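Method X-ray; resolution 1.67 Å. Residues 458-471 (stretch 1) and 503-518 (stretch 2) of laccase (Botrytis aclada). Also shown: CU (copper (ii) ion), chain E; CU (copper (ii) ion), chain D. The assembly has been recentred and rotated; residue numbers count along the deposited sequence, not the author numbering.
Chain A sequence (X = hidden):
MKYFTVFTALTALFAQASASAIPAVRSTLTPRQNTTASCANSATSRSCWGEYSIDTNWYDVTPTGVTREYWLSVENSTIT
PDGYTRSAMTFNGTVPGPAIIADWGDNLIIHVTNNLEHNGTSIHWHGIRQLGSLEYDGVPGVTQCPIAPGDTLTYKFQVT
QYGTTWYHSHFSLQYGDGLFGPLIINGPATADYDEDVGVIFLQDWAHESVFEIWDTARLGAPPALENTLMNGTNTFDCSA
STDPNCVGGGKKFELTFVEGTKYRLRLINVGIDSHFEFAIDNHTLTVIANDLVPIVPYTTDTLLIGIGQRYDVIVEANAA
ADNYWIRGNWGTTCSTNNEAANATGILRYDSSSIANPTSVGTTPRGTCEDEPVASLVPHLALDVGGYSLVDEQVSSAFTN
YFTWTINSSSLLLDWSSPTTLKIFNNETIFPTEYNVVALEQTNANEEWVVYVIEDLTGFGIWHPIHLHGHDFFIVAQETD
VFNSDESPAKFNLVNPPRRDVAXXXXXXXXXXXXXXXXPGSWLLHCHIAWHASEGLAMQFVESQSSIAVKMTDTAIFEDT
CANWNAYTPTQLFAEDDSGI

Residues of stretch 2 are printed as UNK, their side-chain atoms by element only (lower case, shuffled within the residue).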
# COMPACT_ATOMS: atom_id res chain seq x y z
N GLY A 458 -17.26 0.08 -17.10
CA GLY A 458 -18.64 -0.26 -16.84
C GLY A 458 -18.89 -1.05 -15.59
O GLY A 458 -20.04 -1.26 -15.23
N PHE A 459 -17.84 -1.48 -14.88
CA PHE A 459 -18.04 -2.40 -13.76
C PHE A 459 -18.27 -1.67 -12.45
O PHE A 459 -18.73 -2.24 -11.47
CB PHE A 459 -16.83 -3.30 -13.62
CG PHE A 459 -16.55 -4.11 -14.82
CD1 PHE A 459 -17.51 -4.91 -15.41
CD2 PHE A 459 -15.27 -4.10 -15.37
CE1 PHE A 459 -17.21 -5.69 -16.53
CE2 PHE A 459 -14.98 -4.87 -16.50
CZ PHE A 459 -15.95 -5.66 -17.07
N GLY A 460 -17.96 -0.37 -12.42
CA GLY A 460 -18.24 0.35 -11.23
C GLY A 460 -17.45 -0.12 -9.99
O GLY A 460 -17.87 0.12 -8.86
N ILE A 461 -16.27 -0.70 -10.21
CA ILE A 461 -15.36 -1.06 -9.10
C ILE A 461 -14.58 0.18 -8.63
O ILE A 461 -14.16 0.96 -9.46
CB ILE A 461 -14.37 -2.15 -9.50
CG1 ILE A 461 -15.10 -3.52 -9.73
CG2 ILE A 461 -13.33 -2.29 -8.34
CD1 ILE A 461 -14.36 -4.49 -10.66
N TRP A 462 -14.41 0.36 -7.32
CA TRP A 462 -13.57 1.48 -6.81
C TRP A 462 -12.11 1.01 -6.65
O TRP A 462 -11.81 0.24 -5.71
CB TRP A 462 -14.11 1.98 -5.47
CG TRP A 462 -15.38 2.72 -5.60
CD1 TRP A 462 -16.56 2.24 -6.08
CD2 TRP A 462 -15.61 4.10 -5.26
NE1 TRP A 462 -17.52 3.22 -6.02
CE2 TRP A 462 -16.96 4.38 -5.56
CE3 TRP A 462 -14.81 5.11 -4.74
CZ2 TRP A 462 -17.53 5.63 -5.35
CZ3 TRP A 462 -15.39 6.39 -4.53
CH2 TRP A 462 -16.73 6.62 -4.83
N HIS A 463 -11.24 1.37 -7.61
CA HIS A 463 -9.89 0.84 -7.74
C HIS A 463 -8.92 1.68 -6.93
O HIS A 463 -8.84 2.89 -7.14
CB HIS A 463 -9.40 0.82 -9.20
CG HIS A 463 -10.29 0.07 -10.14
ND1 HIS A 463 -10.09 -1.26 -10.43
CD2 HIS A 463 -11.39 0.46 -10.83
CE1 HIS A 463 -11.05 -1.67 -11.26
NE2 HIS A 463 -11.82 -0.64 -11.55
N PRO A 464 -8.23 1.06 -5.95
CA PRO A 464 -7.24 1.82 -5.15
C PRO A 464 -5.99 2.10 -5.97
O PRO A 464 -5.21 1.20 -6.28
CB PRO A 464 -6.95 0.88 -3.99
CG PRO A 464 -7.17 -0.52 -4.61
CD PRO A 464 -8.34 -0.34 -5.51
N ILE A 465 -5.83 3.35 -6.38
CA ILE A 465 -4.76 3.63 -7.35
C ILE A 465 -3.59 4.16 -6.52
O ILE A 465 -3.74 5.11 -5.72
CB ILE A 465 -5.20 4.76 -8.33
CG1 ILE A 465 -6.42 4.28 -9.12
CG2 ILE A 465 -4.01 5.20 -9.22
CD1 ILE A 465 -6.15 3.05 -9.97
N HIS A 466 -2.44 3.52 -6.72
CA HIS A 466 -1.22 3.86 -6.03
C HIS A 466 -0.26 4.47 -7.05
O HIS A 466 -0.03 3.87 -8.12
CB HIS A 466 -0.59 2.58 -5.48
CG HIS A 466 0.76 2.81 -4.88
ND1 HIS A 466 1.77 1.85 -4.90
CD2 HIS A 466 1.22 3.84 -4.16
CE1 HIS A 466 2.82 2.36 -4.29
NE2 HIS A 466 2.51 3.56 -3.84
N LEU A 467 0.30 5.61 -6.71
CA LEU A 467 1.36 6.25 -7.50
C LEU A 467 2.68 6.15 -6.77
O LEU A 467 2.78 6.51 -5.63
CB LEU A 467 1.06 7.75 -7.68
CG LEU A 467 2.17 8.58 -8.39
CD1 LEU A 467 2.48 8.09 -9.78
CD2 LEU A 467 1.78 10.06 -8.54
N HIS A 468 3.73 5.67 -7.44
CA HIS A 468 5.05 5.57 -6.87
C HIS A 468 5.79 6.92 -7.04
O HIS A 468 5.48 7.70 -7.95
CB HIS A 468 5.81 4.45 -7.60
CG HIS A 468 5.36 3.08 -7.26
ND1 HIS A 468 6.23 2.11 -6.83
CD2 HIS A 468 4.14 2.51 -7.29
CE1 HIS A 468 5.54 1.02 -6.55
NE2 HIS A 468 4.29 1.23 -6.85
N GLY A 469 6.78 7.12 -6.24
CA GLY A 469 7.69 8.30 -6.33
C GLY A 469 7.12 9.66 -5.98
O GLY A 469 7.83 10.65 -5.99
N HIS A 470 5.86 9.73 -5.59
CA HIS A 470 5.16 10.96 -5.32
C HIS A 470 4.02 10.77 -4.38
O HIS A 470 3.28 9.78 -4.49
CB HIS A 470 4.49 11.57 -6.56
CG HIS A 470 5.43 11.85 -7.67
ND1 HIS A 470 5.98 13.08 -7.85
CD2 HIS A 470 5.96 11.04 -8.63
CE1 HIS A 470 6.79 13.05 -8.89
NE2 HIS A 470 6.80 11.83 -9.38
N ASP A 471 3.82 11.78 -3.55
CA ASP A 471 2.48 12.01 -3.03
C ASP A 471 1.71 12.80 -4.07
O ASP A 471 2.27 13.71 -4.68
CB ASP A 471 2.45 12.85 -1.79
CG ASP A 471 2.95 12.12 -0.56
OD1 ASP A 471 3.03 10.90 -0.54
OD2 ASP A 471 3.21 12.81 0.39
N UNK A 503 -8.79 6.05 -4.43
CA UNK A 503 -9.74 5.32 -5.22
C UNK A 503 -10.07 6.00 -6.52
O UNK A 503 -10.39 7.20 -6.53
c UNK A 503 -11.05 5.11 -4.42
N UNK A 504 -9.98 5.25 -7.60
CA UNK A 504 -10.68 5.58 -8.84
C UNK A 504 -12.14 5.16 -8.61
O UNK A 504 -12.45 3.97 -8.53
c UNK A 504 -10.94 4.76 -11.29
c UNK A 504 -10.12 4.83 -10.01
c UNK A 504 -11.26 6.16 -11.80
c UNK A 504 -10.15 3.91 -12.31
N UNK A 505 -13.04 6.14 -8.53
CA UNK A 505 -14.44 5.73 -8.26
C UNK A 505 -15.02 4.91 -9.36
O UNK A 505 -14.85 5.22 -10.48
c UNK A 505 -15.17 7.07 -8.18
c UNK A 505 -14.10 8.03 -7.70
c UNK A 505 -12.91 7.59 -8.53
N UNK A 506 -15.81 3.90 -8.99
CA UNK A 506 -16.46 3.07 -9.94
C UNK A 506 -17.34 3.92 -10.85
O UNK A 506 -18.16 4.70 -10.37
N UNK A 507 -17.05 3.76 -12.13
CA UNK A 507 -17.67 4.47 -13.28
C UNK A 507 -17.41 5.97 -13.25
O UNK A 507 -18.08 6.73 -13.96
n UNK A 507 -20.49 2.19 -12.87
c UNK A 507 -19.47 2.72 -13.54
o UNK A 507 -18.80 2.06 -14.33
c UNK A 507 -19.17 4.19 -13.31
N UNK A 508 -16.38 6.37 -12.51
CA UNK A 508 -16.05 7.77 -12.39
C UNK A 508 -14.64 8.07 -12.81
O UNK A 508 -14.10 7.43 -13.69
N UNK A 509 -14.09 9.13 -12.23
CA UNK A 509 -12.69 9.47 -12.51
C UNK A 509 -11.98 10.00 -11.28
O UNK A 509 -12.56 10.50 -10.33
c UNK A 509 -12.41 12.83 -12.92
o UNK A 509 -14.75 15.54 -12.59
c UNK A 509 -13.21 11.78 -13.40
c UNK A 509 -15.09 13.28 -13.36
c UNK A 509 -14.55 12.05 -13.64
c UNK A 509 -14.27 14.27 -12.86
c UNK A 509 -12.93 14.05 -12.63
c UNK A 509 -12.62 10.45 -13.70
N UNK A 510 -10.67 9.85 -11.32
CA UNK A 510 -9.80 10.34 -10.32
C UNK A 510 -8.79 11.23 -11.02
O UNK A 510 -8.17 10.81 -11.98
c UNK A 510 -9.11 9.15 -9.66
c UNK A 510 -7.16 8.23 -8.35
c UNK A 510 -7.98 9.49 -8.71
c UNK A 510 -8.52 10.22 -7.43
N UNK A 511 -8.71 12.47 -10.53
CA UNK A 511 -7.77 13.43 -11.07
C UNK A 511 -6.78 13.70 -9.95
O UNK A 511 -7.13 14.24 -8.91
c UNK A 511 -8.51 14.73 -11.50
N UNK A 512 -5.54 13.29 -10.19
CA UNK A 512 -4.45 13.42 -9.23
C UNK A 512 -3.36 14.27 -9.82
O UNK A 512 -2.94 14.06 -10.94
c UNK A 512 -3.43 11.19 -9.94
c UNK A 512 -4.91 11.28 -7.89
c UNK A 512 -3.90 12.03 -8.78
c UNK A 512 -2.57 10.00 -9.50
N UNK A 513 -2.90 15.23 -9.05
CA UNK A 513 -1.83 16.12 -9.44
C UNK A 513 -0.55 15.77 -8.69
O UNK A 513 -0.58 15.41 -7.51
c UNK A 513 -2.23 17.57 -9.11
N UNK A 514 0.58 15.90 -9.37
CA UNK A 514 1.87 15.87 -8.68
C UNK A 514 2.87 16.71 -9.45
O UNK A 514 2.61 17.07 -10.59
c UNK A 514 3.65 13.58 -10.50
c UNK A 514 3.72 12.82 -11.63
c UNK A 514 2.44 13.66 -9.79
c UNK A 514 2.61 12.16 -12.08
c UNK A 514 1.35 12.95 -10.28
c UNK A 514 1.41 12.28 -11.42
c UNK A 514 2.34 14.43 -8.51
N UNK A 515 3.90 17.16 -8.74
CA UNK A 515 4.91 18.04 -9.29
C UNK A 515 6.03 17.25 -9.91
O UNK A 515 6.42 16.16 -9.42
c UNK A 515 7.32 22.21 -8.27
c UNK A 515 6.23 20.10 -8.70
n UNK A 515 7.80 23.08 -7.17
c UNK A 515 5.44 18.91 -8.17
c UNK A 515 6.53 21.05 -7.65
N UNK A 516 6.58 17.80 -10.99
CA UNK A 516 7.72 17.20 -11.62
C UNK A 516 8.94 17.46 -10.76
O UNK A 516 9.67 18.43 -10.97
c UNK A 516 6.91 17.88 -15.43
c UNK A 516 5.62 16.82 -13.59
c UNK A 516 7.86 17.77 -13.07
c UNK A 516 6.96 17.07 -14.10
N UNK A 517 9.15 16.60 -9.76
CA UNK A 517 10.13 16.86 -8.73
C UNK A 517 11.00 15.63 -8.40
O UNK A 517 11.80 15.65 -7.46
o UNK A 517 7.74 16.77 -5.93
c UNK A 517 9.43 17.40 -7.46
o UNK A 517 8.54 15.23 -7.29
c UNK A 517 8.50 16.38 -6.83
N UNK A 518 10.86 14.56 -9.18
CA UNK A 518 11.49 13.36 -8.86
C UNK A 518 11.74 12.58 -10.12
O UNK A 518 10.94 11.72 -10.52
o UNK A 518 12.55 11.24 -7.47
n UNK A 518 10.67 10.65 -6.40
c UNK A 518 11.36 11.40 -7.26
c UNK A 518 10.60 12.51 -7.95
CU CU E . 2.91 -0.16 -6.42
CU CU D . -8.65 -2.45 -9.69
O HOH W 1 -17.55 2.86 -16.54
O HOH W 2 -21.33 -0.55 -13.10
O HOH W 3 2.46 -1.03 -4.58
O HOH W 4 7.99 13.41 -5.38
O HOH W 5 5.27 15.56 -6.37

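Position 503 carries one carbon, its CB, 3.8 Å from Trp462 CE3 at the edge of the indole: Ala503. Position 504 has four carbons forked at the second, its CB 3.8 Å from Ile465 CG1, so Leu504. Its backbone pairs with His463 in antiparallel register: N of Leu504 to O of His463 at 2.7 Å, and N of His463 to O of Leu504 at 3.0 Å.

At 505 three carbons close a ring onto the backbone N, which makes Pro505. Its CA lies over the six-membered ring of Trp462, 3.6 Å from CE3. Position 506 has no side chain. A CB here would fall 2.0 Å from Gly460 O, a clash, so Gly506 fits; its CA instead lies 3.4 Å from Gly460 O and also faces the five-membered indole ring. Position 507 shows two carbons, the second bearing one O and one N, with positive phi: Asn507. Two waters tie its amide to Gly458, one bridging OD1 to the backbone N, the other ND2 to the backbone O. Position 508 is bare and out of reach of stretch 1; Gly508 closes a type II turn, its N 2.8 Å from O of Pro505.

Position 509, one carbon then a six-carbon ring bearing an oxygen, is Tyr509 and points elsewhere. Position 510, four carbons forked at the second, is Leu510, its CD2 4.0 Å from Ile465 CB. Position 511, a single carbon far from stretch 1, is Ala511. Position 512 forks at the first carbon with one arm two carbons long: Ile512, whose CD1 reaches Leu467 CD2 at 4.5 Å. Position 513, one carbon directed away, is Ala513.

Position 514 is a carbon and a plain six-carbon ring, Phe514; Leu467 CD2 sits over its face, 3.4 Å from CD1, while His470 packs obliquely. Position 515, four carbons in a row ending in N, is Lys515; its CA-to-CB bond points sideways and its extended end leads away. Position 516, four carbons forked at the second and directed away, is Leu516. Position 517, two carbons and two oxygens, is Asp517; OD1 shares a water with Gly469 O. Position 518 has two carbons, one O and one N: Asn518, whose ND2 donates to Gly469 O at 2.9 Å.

The rules are local. A short antiparallel pairing fixes register at His463, a copper ligand; a glycine-rich turn lets backbone meet the indole face; Leu510, Ile512 and Phe514 point toward stretch 1, where Ile465, Leu467 and His470 receive them; and a side-chain amide anchors the far end.

Stretch 2 (503-518) ALPGNGYLAIAFKLDN
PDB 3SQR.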